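Local coordinates for periplasmic cell division protein (SufI) (Aquifex aeolicus, PDB 6SYY), which is a multicopper oxidase with a methionine-rich loop, and probably couples the oxidation of its substrates to the reduction of dioxygen at its copper centres, at residues 72-84 against 206-218. Sequence-based numbering, arbitrary orientation.
Sequences LEVIPGKSTDMLV and QDKTFDSSGQLVY
A bend at chi2 (-55°) turns the amide of Gln215 back toward the backbone of Asp81, while chi1 of Thr80 (-56°) sets its hydroxyl beside its own backbone N, facing Gly214. A lone pair of Gln215 OE1, in the amide plane, receives the Asp81 N-H at 2.8 Å, nearly straight (167°). A water bridges the same OE1 to Asp81 O and Leu216 N, and Gln215 NE2 lies 2.7 Å from Ser79 O. With an alanine for Gln215, the Asp81 N-H would probably lose its acceptor and the water one of its three partners. Thr80 OG1 donates to Gly214 O at 2.5 Å; its methyl meets Leu216 CG. Gly214 closes a type I turn from Asp211, and a side chain there would strike Lys78 CB. The contact probably joins the first and second cupredoxin-like domains of the multicopper oxidase fold: the hairpin of strands 63-72 and 80-86 meets residues 209-217, which fold back through that turn. Near Thr80 OG1 at the ring edge, the longer arm of Ile75 puts CD1 over one face of Phe210, a CH-pi contact 4.0 Å from the centroid, while Val74 CG1 touches CZ. Extended Lys78 reaches Asp211 O through a second water; its NZ bonds weakly to Ser212 O.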
loop_
_atom_site.group_PDB
_atom_site.type_symbol
_atom_site.label_atom_id
_atom_site.label_comp_id
_atom_site.label_asym_id
_atom_site.label_seq_id
_atom_site.Cartn_x
_atom_site.Cartn_y
_atom_site.Cartn_z
ATOM N N LEU A 72 6.926 10.627 19.313
ATOM C CA LEU A 72 6.102 11.511 18.503
ATOM C C LEU A 72 4.901 11.988 19.305
ATOM O O LEU A 72 4.354 11.255 20.132
ATOM C CB LEU A 72 5.621 10.810 17.229
ATOM C CG LEU A 72 6.709 10.361 16.257
ATOM C CD1 LEU A 72 6.089 9.687 15.040
ATOM C CD2 LEU A 72 7.577 11.545 15.849
ATOM N N GLU A 73 4.490 13.231 19.051
ATOM C CA GLU A 73 3.323 13.809 19.712
ATOM C C GLU A 73 2.114 13.638 18.797
ATOM O O GLU A 73 1.695 14.555 18.094
ATOM C CB GLU A 73 3.566 15.273 20.055
ATOM C CG GLU A 73 2.482 15.866 20.929
ATOM C CD GLU A 73 2.656 17.347 21.153
ATOM O OE1 GLU A 73 3.323 18.003 20.325
ATOM O OE2 GLU A 73 2.125 17.850 22.163
ATOM N N VAL A 74 1.551 12.428 18.813
ATOM C CA VAL A 74 0.367 12.132 18.009
ATOM C C VAL A 74 -0.873 12.744 18.646
ATOM O O VAL A 74 -1.643 13.457 17.992
ATOM C CB VAL A 74 0.217 10.610 17.828
ATOM C CG1 VAL A 74 -0.963 10.284 16.922
ATOM C CG2 VAL A 74 1.506 10.012 17.282
ATOM N N ILE A 75 -1.080 12.460 19.926
ATOM C CA ILE A 75 -2.100 13.125 20.731
ATOM C C ILE A 75 -1.432 14.313 21.420
ATOM O O ILE A 75 -0.430 14.115 22.123
ATOM C CB ILE A 75 -2.702 12.165 21.763
ATOM C CG1 ILE A 75 -3.310 10.946 21.068
ATOM C CG2 ILE A 75 -3.725 12.883 22.630
ATOM C CD1 ILE A 75 -3.440 9.743 21.975
ATOM N N PRO A 76 -1.935 15.534 21.245
ATOM C CA PRO A 76 -1.265 16.700 21.840
ATOM C C PRO A 76 -1.099 16.546 23.346
ATOM O O PRO A 76 -2.035 16.180 24.061
ATOM C CB PRO A 76 -2.200 17.862 21.487
ATOM C CG PRO A 76 -2.907 17.403 20.254
ATOM C CD PRO A 76 -3.098 15.922 20.431
ATOM N N GLY A 77 0.115 16.817 23.821
ATOM C CA GLY A 77 0.436 16.694 25.226
ATOM C C GLY A 77 0.931 15.331 25.663
ATOM O O GLY A 77 1.228 15.150 26.847
ATOM N N LYS A 78 1.031 14.369 24.754
ATOM C CA LYS A 78 1.483 13.030 25.092
ATOM C C LYS A 78 2.599 12.620 24.142
ATOM O O LYS A 78 2.561 12.938 22.950
ATOM C CB LYS A 78 0.320 12.028 25.030
ATOM C CG LYS A 78 -0.817 12.364 25.991
ATOM C CD LYS A 78 -2.018 11.448 25.810
ATOM C CE LYS A 78 -3.120 11.786 26.807
ATOM N NZ LYS A 78 -4.316 10.912 26.650
ATOM N N SER A 79 3.600 11.926 24.679
ATOM C CA SER A 79 4.733 11.450 23.898
ATOM C C SER A 79 4.561 9.957 23.654
ATOM O O SER A 79 4.500 9.171 24.605
ATOM C CB SER A 79 6.055 11.734 24.609
ATOM O OG SER A 79 6.162 10.977 25.800
ATOM N N THR A 80 4.475 9.575 22.386
ATOM C CA THR A 80 4.262 8.190 21.995
ATOM C C THR A 80 5.571 7.624 21.472
ATOM O O THR A 80 6.143 8.159 20.517
ATOM C CB THR A 80 3.172 8.083 20.931
ATOM O OG1 THR A 80 1.970 8.687 21.421
ATOM C CG2 THR A 80 2.908 6.619 20.591
ATOM N N ASP A 81 6.043 6.552 22.101
ATOM C CA ASP A 81 7.242 5.874 21.634
ATOM C C ASP A 81 6.938 5.193 20.309
ATOM O O ASP A 81 6.053 4.335 20.236
ATOM C CB ASP A 81 7.720 4.857 22.669
ATOM C CG ASP A 81 8.271 5.512 23.927
ATOM O OD1 ASP A 81 8.259 6.758 24.010
ATOM O OD2 ASP A 81 8.718 4.779 24.835
ATOM N N MET A 82 7.659 5.582 19.258
ATOM C CA MET A 82 7.398 5.057 17.927
ATOM C C MET A 82 8.703 4.906 17.155
ATOM O O MET A 82 9.733 5.494 17.498
ATOM C CB MET A 82 6.438 5.959 17.144
ATOM C CG MET A 82 5.016 5.955 17.665
ATOM S SD MET A 82 3.921 6.900 16.601
ATOM C CE MET A 82 3.971 5.907 15.115
ATOM N N LEU A 83 8.632 4.103 16.097
ATOM C CA LEU A 83 9.711 3.971 15.132
ATOM C C LEU A 83 9.466 4.912 13.959
ATOM O O LEU A 83 8.322 5.142 13.559
ATOM C CB LEU A 83 9.811 2.527 14.633
ATOM C CG LEU A 83 10.330 1.448 15.593
ATOM C CD1 LEU A 83 9.947 0.054 15.105
ATOM C CD2 LEU A 83 11.836 1.551 15.743
ATOM N N VAL A 84 10.544 5.471 13.414
ATOM C CA VAL A 84 10.451 6.323 12.236
ATOM C C VAL A 84 11.589 5.977 11.294
ATOM O O VAL A 84 12.666 5.548 11.716
ATOM C CB VAL A 84 10.490 7.835 12.574
ATOM C CG1 VAL A 84 9.284 8.237 13.399
ATOM C CG2 VAL A 84 11.780 8.201 13.293
ATOM N N GLN A 206 -4.613 4.672 8.861
ATOM C CA GLN A 206 -4.148 3.653 9.786
ATOM C C GLN A 206 -5.047 3.657 11.011
ATOM O O GLN A 206 -5.532 4.708 11.435
ATOM C CB GLN A 206 -2.700 3.906 10.215
ATOM C CG GLN A 206 -1.701 3.990 9.077
ATOM C CD GLN A 206 -0.291 4.201 9.583
ATOM O OE1 GLN A 206 0.552 3.306 9.499
ATOM N NE2 GLN A 206 -0.029 5.384 10.125
ATOM N N ASP A 207 -5.273 2.479 11.579
ATOM C CA ASP A 207 -5.962 2.374 12.854
ATOM C C ASP A 207 -4.969 1.929 13.916
ATOM O O ASP A 207 -4.132 1.053 13.671
ATOM C CB ASP A 207 -7.160 1.416 12.786
ATOM C CG ASP A 207 -6.781 0.022 12.332
ATOM O OD1 ASP A 207 -5.814 -0.121 11.558
ATOM O OD2 ASP A 207 -7.469 -0.937 12.745
ATOM N N LYS A 208 -5.041 2.566 15.084
ATOM C CA LYS A 208 -4.128 2.287 16.185
ATOM C C LYS A 208 -4.884 2.391 17.505
ATOM O O LYS A 208 -5.976 2.959 17.579
ATOM C CB LYS A 208 -2.916 3.239 16.170
ATOM C CG LYS A 208 -1.998 3.018 14.975
ATOM C CD LYS A 208 -0.680 3.782 15.045
ATOM C CE LYS A 208 0.184 3.429 13.830
ATOM N NZ LYS A 208 1.367 4.308 13.671
ATOM N N THR A 209 -4.284 1.827 18.549
ATOM C CA THR A 209 -4.863 1.812 19.885
ATOM C C THR A 209 -3.866 2.411 20.867
ATOM O O THR A 209 -2.687 2.035 20.864
ATOM C CB THR A 209 -5.231 0.387 20.300
ATOM O OG1 THR A 209 -6.186 -0.147 19.375
ATOM C CG2 THR A 209 -5.823 0.374 21.695
ATOM N N PHE A 210 -4.341 3.333 21.705
ATOM C CA PHE A 210 -3.515 4.040 22.675
ATOM C C PHE A 210 -3.986 3.736 24.089
ATOM O O PHE A 210 -5.192 3.642 24.342
ATOM C CB PHE A 210 -3.570 5.553 22.453
ATOM C CG PHE A 210 -3.102 5.987 21.101
ATOM C CD1 PHE A 210 -1.796 6.403 20.910
ATOM C CD2 PHE A 210 -3.969 5.985 20.018
ATOM C CE1 PHE A 210 -1.358 6.810 19.669
ATOM C CE2 PHE A 210 -3.537 6.386 18.770
ATOM C CZ PHE A 210 -2.227 6.802 18.597
ATOM N N ASP A 211 -3.036 3.599 25.012
ATOM C CA ASP A 211 -3.374 3.452 26.423
ATOM C C ASP A 211 -3.587 4.840 27.032
ATOM O O ASP A 211 -3.614 5.855 26.331
ATOM C CB ASP A 211 -2.300 2.648 27.155
ATOM C CG ASP A 211 -0.960 3.369 27.223
ATOM O OD1 ASP A 211 -0.766 4.356 26.485
ATOM O OD2 ASP A 211 -0.097 2.944 28.020
ATOM N N SER A 212 -3.732 4.900 28.358
ATOM C CA SER A 212 -4.020 6.170 29.020
ATOM C C SER A 212 -2.892 7.176 28.835
ATOM O O SER A 212 -3.147 8.383 28.733
ATOM C CB SER A 212 -4.275 5.938 30.510
ATOM O OG SER A 212 -5.329 5.015 30.718
ATOM N N SER A 213 -1.648 6.707 28.777
ATOM C CA SER A 213 -0.478 7.571 28.727
ATOM C C SER A 213 -0.058 7.936 27.308
ATOM O O SER A 213 0.994 8.557 27.131
ATOM C CB SER A 213 0.691 6.900 29.448
ATOM O OG SER A 213 1.089 5.721 28.768
ATOM N N GLY A 214 -0.837 7.558 26.299
ATOM C CA GLY A 214 -0.482 7.866 24.929
ATOM C C GLY A 214 0.472 6.897 24.264
ATOM O O GLY A 214 0.962 7.189 23.168
ATOM N N GLN A 215 0.756 5.758 24.886
ATOM C CA GLN A 215 1.599 4.746 24.270
ATOM C C GLN A 215 0.753 3.790 23.438
ATOM O O GLN A 215 -0.427 3.560 23.723
ATOM C CB GLN A 215 2.390 3.973 25.329
ATOM C CG GLN A 215 3.345 4.841 26.142
ATOM C CD GLN A 215 4.323 5.625 25.275
ATOM O OE1 GLN A 215 4.675 5.208 24.169
ATOM N NE2 GLN A 215 4.766 6.770 25.780
ATOM N N LEU A 216 1.368 3.242 22.395
ATOM C CA LEU A 216 0.657 2.343 21.497
ATOM C C LEU A 216 0.457 0.983 22.146
ATOM O O LEU A 216 1.302 0.503 22.908
ATOM C CB LEU A 216 1.416 2.187 20.181
ATOM C CG LEU A 216 1.446 3.442 19.305
ATOM C CD1 LEU A 216 2.469 3.297 18.193
ATOM C CD2 LEU A 216 0.066 3.727 18.732
ATOM N N VAL A 217 -0.680 0.368 21.843
ATOM C CA VAL A 217 -1.020 -0.963 22.320
ATOM C C VAL A 217 -1.104 -1.880 21.107
ATOM O O VAL A 217 -1.912 -1.646 20.199
ATOM C CB VAL A 217 -2.339 -0.959 23.105
ATOM C CG1 VAL A 217 -2.611 -2.332 23.692
ATOM C CG2 VAL A 217 -2.299 0.109 24.194
ATOM N N TYR A 218 -0.267 -2.914 21.084
ATOM C CA TYR A 218 -0.233 -3.876 19.985
ATOM C C TYR A 218 -0.534 -5.254 20.562
ATOM O O TYR A 218 0.366 -5.943 21.046
ATOM C CB TYR A 218 1.115 -3.858 19.262
ATOM C CG TYR A 218 1.164 -4.774 18.056
ATOM C CD1 TYR A 218 0.361 -4.535 16.946
ATOM C CD2 TYR A 218 2.011 -5.874 18.025
ATOM C CE1 TYR A 218 0.398 -5.370 15.839
ATOM C CE2 TYR A 218 2.055 -6.714 16.919
ATOM C CZ TYR A 218 1.247 -6.455 15.829
ATOM O OH TYR A 218 1.282 -7.284 14.727
HETATM O O HOH W 1 -4.233 8.554 25.493
HETATM O O HOH W 2 4.278 3.640 22.061
#